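PDB 4JX2: DUF5624 domain-containing protein from Legionella pneumophila subsp. pneumophila, which is of unknown function but is probably secreted, its fold combining helices and a mixed sheet in a new way. Local coordinates for residues A[175-180]-A[420-425]; A[182-187]-A[424-429]; A[303-308]-A[319-324]. All blocks are in the same frame, centred on the assembly; numbering follows the deposited sequence.

Contact 1 (A[175-180]-A[420-425]); sequences LTTIHN and STYPNN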
ATOM      1  N   LEU A 175       5.783  23.496  29.841  1.00 41.02           N
ATOM      2  CA  LEU A 175       4.394  23.863  30.139  1.00 41.28           C
ATOM      3  C   LEU A 175       4.074  25.353  29.966  1.00 46.75           C
ATOM      4  O   LEU A 175       3.040  25.660  29.371  1.00 47.43           O
ATOM      5  CB  LEU A 175       3.976  23.413  31.549  1.00 41.94           C
ATOM      6  CG  LEU A 175       3.747  21.894  31.742  1.00 45.83           C
ATOM      7  CD1 LEU A 175       3.118  21.620  33.091  1.00 46.16           C
ATOM      8  CD2 LEU A 175       2.869  21.265  30.599  1.00 43.70           C
ATOM      9  N   THR A 176       4.938  26.263  30.454  1.00 43.44           N
ATOM     10  CA  THR A 176       4.731  27.716  30.359  1.00 42.94           C
ATOM     11  C   THR A 176       4.702  28.130  28.883  1.00 45.57           C
ATOM     12  O   THR A 176       3.750  28.802  28.473  1.00 45.36           O
ATOM     13  CB  THR A 176       5.783  28.477  31.213  1.00 48.70           C
ATOM     14  OG1 THR A 176       5.386  28.403  32.588  1.00 46.72           O
ATOM     15  CG2 THR A 176       5.918  29.961  30.829  1.00 44.33           C
ATOM     16  N   THR A 177       5.715  27.695  28.095  1.00 41.29           N
ATOM     17  CA  THR A 177       5.855  27.943  26.656  1.00 40.17           C
ATOM     18  C   THR A 177       4.629  27.419  25.896  1.00 44.85           C
ATOM     19  O   THR A 177       4.082  28.167  25.084  1.00 45.79           O
ATOM     20  CB  THR A 177       7.132  27.283  26.133  1.00 49.46           C
ATOM     21  OG1 THR A 177       8.221  27.600  27.001  1.00 48.76           O
ATOM     22  CG2 THR A 177       7.446  27.665  24.679  1.00 46.72           C
ATOM     23  N   ILE A 178       4.186  26.154  26.169  1.00 39.73           N
ATOM     24  CA  ILE A 178       3.006  25.538  25.548  1.00 38.60           C
ATOM     25  C   ILE A 178       1.766  26.418  25.790  1.00 45.71           C
ATOM     26  O   ILE A 178       1.013  26.684  24.838  1.00 46.41           O
ATOM     27  CB  ILE A 178       2.781  24.080  26.039  1.00 40.69           C
ATOM     28  CG1 ILE A 178       3.959  23.187  25.618  1.00 39.69           C
ATOM     29  CG2 ILE A 178       1.441  23.505  25.517  1.00 40.32           C
ATOM     30  CD1 ILE A 178       3.926  21.845  26.196  1.00 39.85           C
ATOM     31  N   HIS A 179       1.581  26.891  27.042  1.00 43.21           N
ATOM     32  CA  HIS A 179       0.463  27.746  27.409  1.00 44.24           C
ATOM     33  C   HIS A 179       0.442  29.038  26.583  1.00 48.23           C
ATOM     34  O   HIS A 179      -0.601  29.387  26.016  1.00 47.16           O
ATOM     35  CB  HIS A 179       0.491  28.083  28.903  1.00 46.81           C
ATOM     36  CG  HIS A 179      -0.522  29.124  29.262  1.00 51.59           C
ATOM     37  ND1 HIS A 179      -0.179  30.466  29.349  1.00 54.22           N
ATOM     38  CD2 HIS A 179      -1.855  29.000  29.437  1.00 53.89           C
ATOM     39  CE1 HIS A 179      -1.306  31.104  29.607  1.00 54.37           C
ATOM     40  NE2 HIS A 179      -2.339  30.261  29.686  1.00 54.49           N
ATOM     41  N   ASN A 180       1.586  29.754  26.548  1.00 45.78           N
ATOM     42  CA  ASN A 180       1.740  31.021  25.829  1.00 46.16           C
ATOM     43  C   ASN A 180       1.515  30.857  24.341  1.00 51.64           C
ATOM     44  O   ASN A 180       0.956  31.752  23.694  1.00 51.30           O
ATOM     45  CB  ASN A 180       3.118  31.603  26.066  1.00 45.38           C
ATOM     46  CG  ASN A 180       3.346  32.062  27.475  1.00 60.98           C
ATOM     47  OD1 ASN A 180       2.415  32.350  28.237  1.00 58.24           O
ATOM     48  ND2 ASN A 180       4.602  32.160  27.833  1.00 53.15           N
ATOM     49  N   SER A 420      12.690  34.907  20.953  1.00 52.09           N
ATOM     50  CA  SER A 420      13.224  33.736  21.668  1.00 51.32           C
ATOM     51  C   SER A 420      12.136  32.686  22.022  1.00 53.22           C
ATOM     52  O   SER A 420      12.441  31.485  22.104  1.00 52.92           O
ATOM     53  CB  SER A 420      13.947  34.174  22.938  1.00 56.24           C
ATOM     54  OG  SER A 420      13.190  35.144  23.644  1.00 68.37           O
ATOM     55  N   THR A 421      10.888  33.133  22.243  1.00 47.41           N
ATOM     56  CA  THR A 421       9.765  32.249  22.581  1.00 44.91           C
ATOM     57  C   THR A 421       8.449  32.939  22.203  1.00 46.05           C
ATOM     58  O   THR A 421       8.463  34.076  21.727  1.00 45.63           O
ATOM     59  CB  THR A 421       9.833  31.857  24.083  1.00 46.01           C
ATOM     60  OG1 THR A 421       8.919  30.791  24.349  1.00 43.36           O
ATOM     61  CG2 THR A 421       9.580  33.029  25.016  1.00 38.53           C
ATOM     62  N   TYR A 422       7.320  32.273  22.448  1.00 41.82           N
ATOM     63  CA  TYR A 422       5.991  32.843  22.224  1.00 42.03           C
ATOM     64  C   TYR A 422       5.656  33.892  23.287  1.00 50.65           C
ATOM     65  O   TYR A 422       5.939  33.652  24.467  1.00 51.85           O
ATOM     66  CB  TYR A 422       4.923  31.739  22.240  1.00 41.49           C
ATOM     67  CG  TYR A 422       5.035  30.795  21.073  1.00 40.93           C
ATOM     68  CD1 TYR A 422       4.444  31.097  19.847  1.00 42.04           C
ATOM     69  CD2 TYR A 422       5.766  29.613  21.174  1.00 41.01           C
ATOM     70  CE1 TYR A 422       4.558  30.237  18.756  1.00 39.37           C
ATOM     71  CE2 TYR A 422       5.895  28.749  20.088  1.00 40.68           C
ATOM     72  CZ  TYR A 422       5.295  29.070  18.876  1.00 42.16           C
ATOM     73  OH  TYR A 422       5.419  28.225  17.805  1.00 36.19           O
ATOM     74  N   PRO A 423       5.024  35.037  22.909  1.00 50.26           N
ATOM     75  CA  PRO A 423       4.664  36.068  23.907  1.00 51.22           C
ATOM     76  C   PRO A 423       3.654  35.586  24.948  1.00 57.59           C
ATOM     77  O   PRO A 423       2.856  34.694  24.650  1.00 57.06           O
ATOM     78  CB  PRO A 423       4.042  37.173  23.046  1.00 52.62           C
ATOM     79  CG  PRO A 423       4.578  36.952  21.701  1.00 56.73           C
ATOM     80  CD  PRO A 423       4.625  35.472  21.557  1.00 51.61           C
ATOM     81  N   ASN A 424       3.672  36.198  26.148  1.00 56.85           N
ATOM     82  CA  ASN A 424       2.799  35.875  27.285  1.00 58.44           C
ATOM     83  C   ASN A 424       1.470  36.655  27.247  1.00 64.77           C
ATOM     84  O   ASN A 424       0.406  36.033  27.321  1.00 64.63           O
ATOM     85  CB  ASN A 424       3.522  36.131  28.627  1.00 63.58           C
ATOM     86  CG  ASN A 424       4.150  37.500  28.756  1.00 95.87           C
ATOM     87  OD1 ASN A 424       4.758  38.045  27.822  1.00 92.35           O
ATOM     88  ND2 ASN A 424       4.000  38.102  29.916  1.00 93.86           N
ATOM     89  N   ASN A 425       1.514  37.991  27.155  1.00 63.81           N
ATOM     90  CA  ASN A 425       0.271  38.771  27.109  1.00 65.51           C
ATOM     91  C   ASN A 425      -0.100  38.986  25.647  1.00 67.35           C
ATOM     92  O   ASN A 425       0.605  39.716  24.931  1.00 68.51           O
ATOM     93  CB  ASN A 425       0.359  40.104  27.910  1.00 73.47           C
ATOM     94  CG  ASN A 425       1.578  40.993  27.693  1.00113.85           C
ATOM     95  OD1 ASN A 425       2.509  40.694  26.919  1.00115.91           O
ATOM     96  ND2 ASN A 425       1.589  42.125  28.385  1.00104.47           N
TER
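Running past the first turns of helix 175-197, the loop 420-425 meets T177 and N180, one helical turn apart, by van der Waals packing. T421 comes first: its CB points at the helix, OG1 lies anti to the backbone N (chi1 -168°), and T421 OG1 rests 3.5 Å from T177 CG2. That methyl is itself anti to the backbone N, and the two threonine side chains cross obliquely. The same methyl reaches the edge of the next residue's ring, T177 CG2 standing 4.3 Å from Y422 CD2 near the ring plane. Y422 is buried, its hydroxyl hydrogen-bonded to G410 O, while Y422 CB packs against the backbone of N180. At P423 the CB points away from 175-180 and the carbonyl makes the contact, with P423 O 3.4 Å from N180 CB; that oxygen also accepts a hydrogen bond from N426 ND2. At N424 the backbone does most of the touching: N180 OD1 lies 3.7 Å from N424 CA. The side chains of N180 and N424 run side by side in the same direction, their amide planes 62° apart. N180 OD1 also takes a weak hydrogen bond from H179 ND1. Y422 touches M181 of helix 175-197 and N225 and V226 of helix 223-247, and meets F415 edge-to-face, so this loop packs on both helices.

Contact 2 (A[182-187]-A[424-429]); sequences IDYACS and NNNPVI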
ATOM      1  N   ILE A 182      -0.469  28.463  22.825  1.00 40.27           N
ATOM      2  CA  ILE A 182      -1.888  28.261  22.510  1.00 38.37           C
ATOM      3  C   ILE A 182      -2.609  29.622  22.625  1.00 43.46           C
ATOM      4  O   ILE A 182      -3.449  29.952  21.782  1.00 43.45           O
ATOM      5  CB  ILE A 182      -2.534  27.144  23.369  1.00 40.65           C
ATOM      6  CG1 ILE A 182      -1.951  25.775  22.983  1.00 39.25           C
ATOM      7  CG2 ILE A 182      -4.069  27.121  23.215  1.00 40.38           C
ATOM      8  CD1 ILE A 182      -1.825  24.829  24.077  1.00 40.68           C
ATOM      9  N   ASP A 183      -2.224  30.434  23.625  1.00 40.00           N
ATOM     10  CA  ASP A 183      -2.770  31.773  23.805  1.00 38.95           C
ATOM     11  C   ASP A 183      -2.463  32.643  22.558  1.00 40.69           C
ATOM     12  O   ASP A 183      -3.384  33.222  21.971  1.00 40.00           O
ATOM     13  CB  ASP A 183      -2.221  32.401  25.083  1.00 40.64           C
ATOM     14  CG  ASP A 183      -2.931  33.684  25.450  1.00 50.44           C
ATOM     15  OD1 ASP A 183      -4.129  33.620  25.818  1.00 51.58           O
ATOM     16  OD2 ASP A 183      -2.312  34.761  25.326  1.00 54.72           O
ATOM     17  N   TYR A 184      -1.182  32.667  22.132  1.00 35.79           N
ATOM     18  CA  TYR A 184      -0.679  33.360  20.940  1.00 34.41           C
ATOM     19  C   TYR A 184      -1.418  32.899  19.665  1.00 40.40           C
ATOM     20  O   TYR A 184      -1.813  33.733  18.835  1.00 40.38           O
ATOM     21  CB  TYR A 184       0.841  33.112  20.779  1.00 33.19           C
ATOM     22  CG  TYR A 184       1.414  33.706  19.511  1.00 32.66           C
ATOM     23  CD1 TYR A 184       1.642  35.078  19.398  1.00 34.26           C
ATOM     24  CD2 TYR A 184       1.715  32.902  18.411  1.00 32.18           C
ATOM     25  CE1 TYR A 184       2.166  35.630  18.231  1.00 32.44           C
ATOM     26  CE2 TYR A 184       2.233  33.445  17.234  1.00 32.62           C
ATOM     27  CZ  TYR A 184       2.471  34.809  17.157  1.00 38.74           C
ATOM     28  OH  TYR A 184       2.967  35.355  16.003  1.00 38.94           O
ATOM     29  N   ALA A 185      -1.569  31.562  19.511  1.00 37.38           N
ATOM     30  CA  ALA A 185      -2.226  30.923  18.378  1.00 36.23           C
ATOM     31  C   ALA A 185      -3.683  31.353  18.283  1.00 40.35           C
ATOM     32  O   ALA A 185      -4.117  31.776  17.211  1.00 40.09           O
ATOM     33  CB  ALA A 185      -2.125  29.417  18.501  1.00 36.15           C
ATOM     34  N   CYS A 186      -4.426  31.303  19.405  1.00 37.53           N
ATOM     35  CA  CYS A 186      -5.834  31.717  19.448  1.00 37.71           C
ATOM     36  C   CYS A 186      -5.970  33.194  19.106  1.00 39.96           C
ATOM     37  O   CYS A 186      -6.815  33.562  18.289  1.00 39.13           O
ATOM     38  CB  CYS A 186      -6.460  31.400  20.801  1.00 39.03           C
ATOM     39  SG  CYS A 186      -6.601  29.629  21.150  1.00 42.61           S
ATOM     40  N   SER A 187      -5.112  34.029  19.703  1.00 36.55           N
ATOM     41  CA  SER A 187      -5.100  35.472  19.492  1.00 37.07           C
ATOM     42  C   SER A 187      -4.804  35.810  18.004  1.00 41.03           C
ATOM     43  O   SER A 187      -5.512  36.622  17.404  1.00 41.85           O
ATOM     44  CB  SER A 187      -4.073  36.116  20.420  1.00 39.65           C
ATOM     45  OG  SER A 187      -4.093  37.530  20.315  1.00 45.74           O
ATOM     46  N   ASN A 424       3.672  36.198  26.148  1.00 56.85           N
ATOM     47  CA  ASN A 424       2.799  35.875  27.285  1.00 58.44           C
ATOM     48  C   ASN A 424       1.470  36.655  27.247  1.00 64.77           C
ATOM     49  O   ASN A 424       0.406  36.033  27.321  1.00 64.63           O
ATOM     50  CB  ASN A 424       3.522  36.131  28.627  1.00 63.58           C
ATOM     51  CG  ASN A 424       4.150  37.500  28.756  1.00 95.87           C
ATOM     52  OD1 ASN A 424       4.758  38.045  27.822  1.00 92.35           O
ATOM     53  ND2 ASN A 424       4.000  38.102  29.916  1.00 93.86           N
ATOM     54  N   ASN A 425       1.514  37.991  27.155  1.00 63.81           N
ATOM     55  CA  ASN A 425       0.271  38.771  27.109  1.00 65.51           C
ATOM     56  C   ASN A 425      -0.100  38.986  25.647  1.00 67.35           C
ATOM     57  O   ASN A 425       0.605  39.716  24.931  1.00 68.51           O
ATOM     58  CB  ASN A 425       0.359  40.104  27.910  1.00 73.47           C
ATOM     59  CG  ASN A 425       1.578  40.993  27.693  1.00113.85           C
ATOM     60  OD1 ASN A 425       2.509  40.694  26.919  1.00115.91           O
ATOM     61  ND2 ASN A 425       1.589  42.125  28.385  1.00104.47           N
ATOM     62  N   ASN A 426      -1.143  38.260  25.176  1.00 59.14           N
ATOM     63  CA  ASN A 426      -1.558  38.332  23.772  1.00 55.87           C
ATOM     64  C   ASN A 426      -2.905  39.031  23.635  1.00 57.76           C
ATOM     65  O   ASN A 426      -3.782  38.862  24.495  1.00 57.45           O
ATOM     66  CB  ASN A 426      -1.564  36.974  23.120  1.00 48.03           C
ATOM     67  CG  ASN A 426      -0.173  36.395  23.056  1.00 58.86           C
ATOM     68  OD1 ASN A 426       0.719  36.915  22.367  1.00 53.43           O
ATOM     69  ND2 ASN A 426       0.067  35.352  23.837  1.00 43.32           N
ATOM     70  N   PRO A 427      -3.050  39.886  22.592  1.00 51.87           N
ATOM     71  CA  PRO A 427      -4.296  40.658  22.445  1.00 51.67           C
ATOM     72  C   PRO A 427      -5.550  39.797  22.479  1.00 54.00           C
ATOM     73  O   PRO A 427      -5.550  38.678  21.972  1.00 53.78           O
ATOM     74  CB  PRO A 427      -4.143  41.334  21.081  1.00 53.20           C
ATOM     75  CG  PRO A 427      -2.697  41.348  20.809  1.00 56.73           C
ATOM     76  CD  PRO A 427      -2.086  40.196  21.512  1.00 51.92           C
ATOM     77  N   VAL A 428      -6.616  40.315  23.082  1.00 49.80           N
ATOM     78  CA  VAL A 428      -7.880  39.584  23.129  1.00 48.56           C
ATOM     79  C   VAL A 428      -8.451  39.489  21.703  1.00 51.98           C
ATOM     80  O   VAL A 428      -8.100  40.304  20.842  1.00 51.52           O
ATOM     81  CB  VAL A 428      -8.901  40.204  24.129  1.00 52.55           C
ATOM     82  CG1 VAL A 428      -8.411  40.067  25.566  1.00 52.97           C
ATOM     83  CG2 VAL A 428      -9.232  41.658  23.789  1.00 52.61           C
ATOM     84  N   ILE A 429      -9.314  38.498  21.451  1.00 48.86           N
ATOM     85  CA  ILE A 429      -9.937  38.361  20.138  1.00 48.63           C
ATOM     86  C   ILE A 429     -11.089  39.380  20.072  1.00 60.32           C
ATOM     87  O   ILE A 429     -12.060  39.274  20.835  1.00 61.58           O
ATOM     88  CB  ILE A 429     -10.380  36.912  19.837  1.00 49.00           C
ATOM     89  CG1 ILE A 429      -9.167  35.956  19.836  1.00 48.06           C
ATOM     90  CG2 ILE A 429     -11.113  36.857  18.517  1.00 47.01           C
ATOM     91  CD1 ILE A 429      -9.472  34.541  20.230  1.00 46.60           C
TER
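The C-terminal tail of the chain, without regular structure, lies along the middle of helix 175-197, and two side-chain hydrogen bonds one helical turn apart join the segments. At the first, N426 points its CB at the helix and gives ND2 to D183 OD2 at 2.9 Å, with an N-H...O angle of 161°. The carboxylate oxygen lies in the amide plane and accepts on its anti lone pair. D183 CG is anti to the backbone N (chi1 -170°), which carries the carboxylate out to the tail; its other oxygen, OD1, forms a salt bridge with K152, so the acid is gripped from two directions. N426 ND2 also donates to P423 O, and N426 OD1 sits in the plane of the Y184 ring at its edge, 3.6 Å from Y184 CD1. The second bond runs the other way: S187 OG, anti to its backbone N, donates to P427 O in the carbonyl plane, on a lone pair. S187 OG is also bonded to Y219 OH. Beyond it, I429 turns its end back to the helix, placing I429 CD1 3.4 Å from C186 O. Further along the helix, N191 ND2 bonds V428 O. C186 touches I116 of helix 110-117, and I429 packs on L145 of helix 136-155, which supplies K152 as well; the tail thus runs along helix 175-197 and touches helix 136-155 through I429.

Contact 3 (A[303-308]-A[319-324]); sequences AVKPSL and NYYNNT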
ATOM      1  N   ALA A 303      -7.492  -8.437   7.869  1.00 37.10           N
ATOM      2  CA  ALA A 303      -8.769  -8.308   8.551  1.00 36.52           C
ATOM      3  C   ALA A 303      -8.596  -7.839  10.007  1.00 41.38           C
ATOM      4  O   ALA A 303      -7.586  -8.138  10.648  1.00 40.79           O
ATOM      5  CB  ALA A 303      -9.473  -9.644   8.540  1.00 37.97           C
ATOM      6  N   VAL A 304      -9.602  -7.127  10.522  1.00 38.68           N
ATOM      7  CA  VAL A 304      -9.720  -6.724  11.924  1.00 37.76           C
ATOM      8  C   VAL A 304     -10.592  -7.845  12.564  1.00 42.91           C
ATOM      9  O   VAL A 304     -11.800  -7.909  12.345  1.00 42.42           O
ATOM     10  CB  VAL A 304     -10.295  -5.294  12.056  1.00 39.43           C
ATOM     11  CG1 VAL A 304     -10.458  -4.898  13.514  1.00 38.60           C
ATOM     12  CG2 VAL A 304      -9.418  -4.290  11.316  1.00 37.83           C
ATOM     13  N   LYS A 305      -9.945  -8.800  13.221  1.00 40.90           N
ATOM     14  CA  LYS A 305     -10.606  -9.983  13.779  1.00 42.47           C
ATOM     15  C   LYS A 305     -11.475  -9.680  15.049  1.00 48.48           C
ATOM     16  O   LYS A 305     -11.216  -8.702  15.765  1.00 48.42           O
ATOM     17  CB  LYS A 305      -9.557 -11.068  14.067  1.00 44.36           C
ATOM     18  CG  LYS A 305      -9.050 -11.743  12.808  1.00 47.06           C
ATOM     19  CD  LYS A 305     -10.136 -12.568  12.178  1.00 53.66           C
ATOM     20  CE  LYS A 305      -9.890 -12.821  10.732  1.00 61.06           C
ATOM     21  NZ  LYS A 305     -11.042 -13.536  10.164  1.00 66.27           N
ATOM     22  N   PRO A 306     -12.523 -10.500  15.327  1.00 45.36           N
ATOM     23  CA  PRO A 306     -13.440 -10.172  16.444  1.00 45.01           C
ATOM     24  C   PRO A 306     -12.813 -10.142  17.828  1.00 48.95           C
ATOM     25  O   PRO A 306     -13.160  -9.241  18.588  1.00 48.30           O
ATOM     26  CB  PRO A 306     -14.515 -11.257  16.371  1.00 47.63           C
ATOM     27  CG  PRO A 306     -14.455 -11.765  14.972  1.00 52.21           C
ATOM     28  CD  PRO A 306     -13.017 -11.664  14.554  1.00 47.36           C
ATOM     29  N   SER A 307     -11.902 -11.092  18.164  1.00 45.83           N
ATOM     30  CA  SER A 307     -11.284 -11.121  19.497  1.00 45.06           C
ATOM     31  C   SER A 307     -10.064 -10.166  19.629  1.00 49.00           C
ATOM     32  O   SER A 307      -9.349 -10.227  20.627  1.00 49.20           O
ATOM     33  CB  SER A 307     -10.907 -12.541  19.895  1.00 47.58           C
ATOM     34  OG  SER A 307      -9.782 -13.023  19.185  1.00 58.73           O
ATOM     35  N   LEU A 308      -9.866  -9.250  18.670  1.00 45.86           N
ATOM     36  CA  LEU A 308      -8.787  -8.258  18.745  1.00 45.01           C
ATOM     37  C   LEU A 308      -9.118  -7.270  19.856  1.00 51.49           C
ATOM     38  O   LEU A 308     -10.214  -6.706  19.863  1.00 52.05           O
ATOM     39  CB  LEU A 308      -8.604  -7.540  17.398  1.00 43.23           C
ATOM     40  CG  LEU A 308      -7.394  -6.616  17.247  1.00 45.89           C
ATOM     41  CD1 LEU A 308      -6.086  -7.394  17.244  1.00 46.04           C
ATOM     42  CD2 LEU A 308      -7.501  -5.818  15.981  1.00 43.88           C
ATOM     43  N   ASN A 319      -3.950 -17.530  14.988  1.00 46.08           N
ATOM     44  CA  ASN A 319      -3.379 -18.209  13.823  1.00 45.86           C
ATOM     45  C   ASN A 319      -3.498 -17.320  12.586  1.00 47.58           C
ATOM     46  O   ASN A 319      -2.616 -17.349  11.723  1.00 46.51           O
ATOM     47  CB  ASN A 319      -4.033 -19.593  13.590  1.00 48.81           C
ATOM     48  CG  ASN A 319      -3.755 -20.608  14.691  1.00 74.99           C
ATOM     49  OD1 ASN A 319      -2.842 -20.459  15.518  1.00 70.39           O
ATOM     50  ND2 ASN A 319      -4.549 -21.664  14.744  1.00 67.11           N
ATOM     51  N   TYR A 320      -4.560 -16.489  12.534  1.00 42.13           N
ATOM     52  CA  TYR A 320      -4.772 -15.571  11.428  1.00 40.66           C
ATOM     53  C   TYR A 320      -3.632 -14.543  11.345  1.00 45.24           C
ATOM     54  O   TYR A 320      -3.000 -14.433  10.304  1.00 45.61           O
ATOM     55  CB  TYR A 320      -6.150 -14.869  11.504  1.00 40.37           C
ATOM     56  CG  TYR A 320      -6.321 -13.838  10.413  1.00 40.65           C
ATOM     57  CD1 TYR A 320      -6.475 -14.222   9.079  1.00 41.91           C
ATOM     58  CD2 TYR A 320      -6.216 -12.478  10.690  1.00 40.81           C
ATOM     59  CE1 TYR A 320      -6.566 -13.275   8.059  1.00 39.75           C
ATOM     60  CE2 TYR A 320      -6.323 -11.522   9.680  1.00 40.77           C
ATOM     61  CZ  TYR A 320      -6.493 -11.926   8.367  1.00 47.58           C
ATOM     62  OH  TYR A 320      -6.550 -10.984   7.372  1.00 48.57           O
ATOM     63  N   TYR A 321      -3.374 -13.804  12.421  1.00 41.16           N
ATOM     64  CA  TYR A 321      -2.350 -12.761  12.413  1.00 39.63           C
ATOM     65  C   TYR A 321      -0.927 -13.334  12.362  1.00 44.82           C
ATOM     66  O   TYR A 321      -0.094 -12.846  11.597  1.00 44.28           O
ATOM     67  CB  TYR A 321      -2.520 -11.817  13.633  1.00 38.49           C
ATOM     68  CG  TYR A 321      -3.737 -10.931  13.512  1.00 37.69           C
ATOM     69  CD1 TYR A 321      -3.855 -10.008  12.472  1.00 37.75           C
ATOM     70  CD2 TYR A 321      -4.791 -11.036  14.412  1.00 38.91           C
ATOM     71  CE1 TYR A 321      -4.991  -9.216  12.334  1.00 36.70           C
ATOM     72  CE2 TYR A 321      -5.921 -10.225  14.301  1.00 39.15           C
ATOM     73  CZ  TYR A 321      -6.015  -9.315  13.261  1.00 43.66           C
ATOM     74  OH  TYR A 321      -7.125  -8.513  13.151  1.00 43.50           O
ATOM     75  N   ASN A 322      -0.671 -14.367  13.155  1.00 41.83           N
ATOM     76  CA  ASN A 322       0.629 -14.987  13.303  1.00 42.02           C
ATOM     77  C   ASN A 322       1.049 -15.761  12.052  1.00 48.89           C
ATOM     78  O   ASN A 322       2.177 -15.580  11.596  1.00 49.19           O
ATOM     79  CB  ASN A 322       0.605 -15.904  14.536  1.00 40.93           C
ATOM     80  CG  ASN A 322       1.899 -16.574  14.873  1.00 58.04           C
ATOM     81  OD1 ASN A 322       2.929 -15.934  15.063  1.00 49.78           O
ATOM     82  ND2 ASN A 322       1.860 -17.890  15.002  1.00 54.65           N
ATOM     83  N   ASN A 323       0.163 -16.630  11.508  1.00 46.78           N
ATOM     84  CA  ASN A 323       0.488 -17.496  10.375  1.00 46.59           C
ATOM     85  C   ASN A 323      -0.056 -17.001   9.027  1.00 48.73           C
ATOM     86  O   ASN A 323       0.711 -16.924   8.072  1.00 47.96           O
ATOM     87  CB  ASN A 323      -0.005 -18.919  10.634  1.00 49.88           C
ATOM     88  CG  ASN A 323       0.560 -19.570  11.875  1.00 75.77           C
ATOM     89  OD1 ASN A 323      -0.151 -19.824  12.849  1.00 77.87           O
ATOM     90  ND2 ASN A 323       1.848 -19.866  11.867  1.00 63.91           N
ATOM     91  N   THR A 324      -1.364 -16.693   8.933  1.00 44.47           N
ATOM     92  CA  THR A 324      -1.995 -16.283   7.679  1.00 43.00           C
ATOM     93  C   THR A 324      -1.448 -14.954   7.227  1.00 46.91           C
ATOM     94  O   THR A 324      -1.190 -14.787   6.029  1.00 48.95           O
ATOM     95  CB  THR A 324      -3.523 -16.254   7.816  1.00 47.18           C
ATOM     96  OG1 THR A 324      -3.968 -17.451   8.462  1.00 52.00           O
ATOM     97  CG2 THR A 324      -4.243 -16.070   6.479  1.00 38.70           C
TER
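Two consecutive tyrosines of helix 315-339 leave the helix on diverging first torsions, Y320 with CG anti to the backbone N (chi1 176°) and Y321 with CG anti to the carbonyl carbon (chi1 -71°), yet both hydroxyls end at the backbone of loop 303-308. Y320 CD2 lies over the centre of one face of the Y321 ring, 3.8 Å above its plane. The Y320 hydroxyl accepts an almost straight bond from A303 N, 2.8 Å from Y320 OH, with this donor at the edge of the ring. Y321 OH is gripped twice: it donates to A303 O at 2.6 Å, in the carbonyl plane on a lone pair, and accepts from K305 N at 2.8 Å. The phenol therefore bridges the backbone on either side of V304. K305 crosses Y320 at about a right angle. Bent at chi2 (-68°), its chain folds over one face of that ring, K305 CE lying 3.7 Å from the Y320 centroid in a CH-pi contact. K305 NZ stands farther out, 4.8 Å from the same centroid and still over the face, a cation-pi interaction; it is also hydrogen-bonded to a pentaethylene glycol, probably from the crystallisation liquor. L308, which closes the type I turn from K305, crosses Y321 at about a right angle, with L308 CD1 4.1 Å from Y321 CE2. Beyond this pair lies the sheet: L308 and Y321 both touch I83 of strand 79-84, so loop and helix meet the same strand of the mixed sheet.

In the fold
Contacts 1 and 2 form one continuous interface: both use helix 175-197, they share N424 and N425, and their centres are about 10 Å apart. Y184 lies at the join, its CD2 3.6 Å from Y422 CD1 and its CD1 3.7 Å from P423 CD; Y184 OH is bonded to I221 O. Together they bring the end of the chain back to a helix well over 200 residues earlier. Contact 3 is local in sequence and nested inside that long loop. It sits on the opposite side of the chain's centre, its nearest atoms about 32 Å from either of the others, its centre about 47 Å from that of contact 1 and 49 Å from that of contact 2.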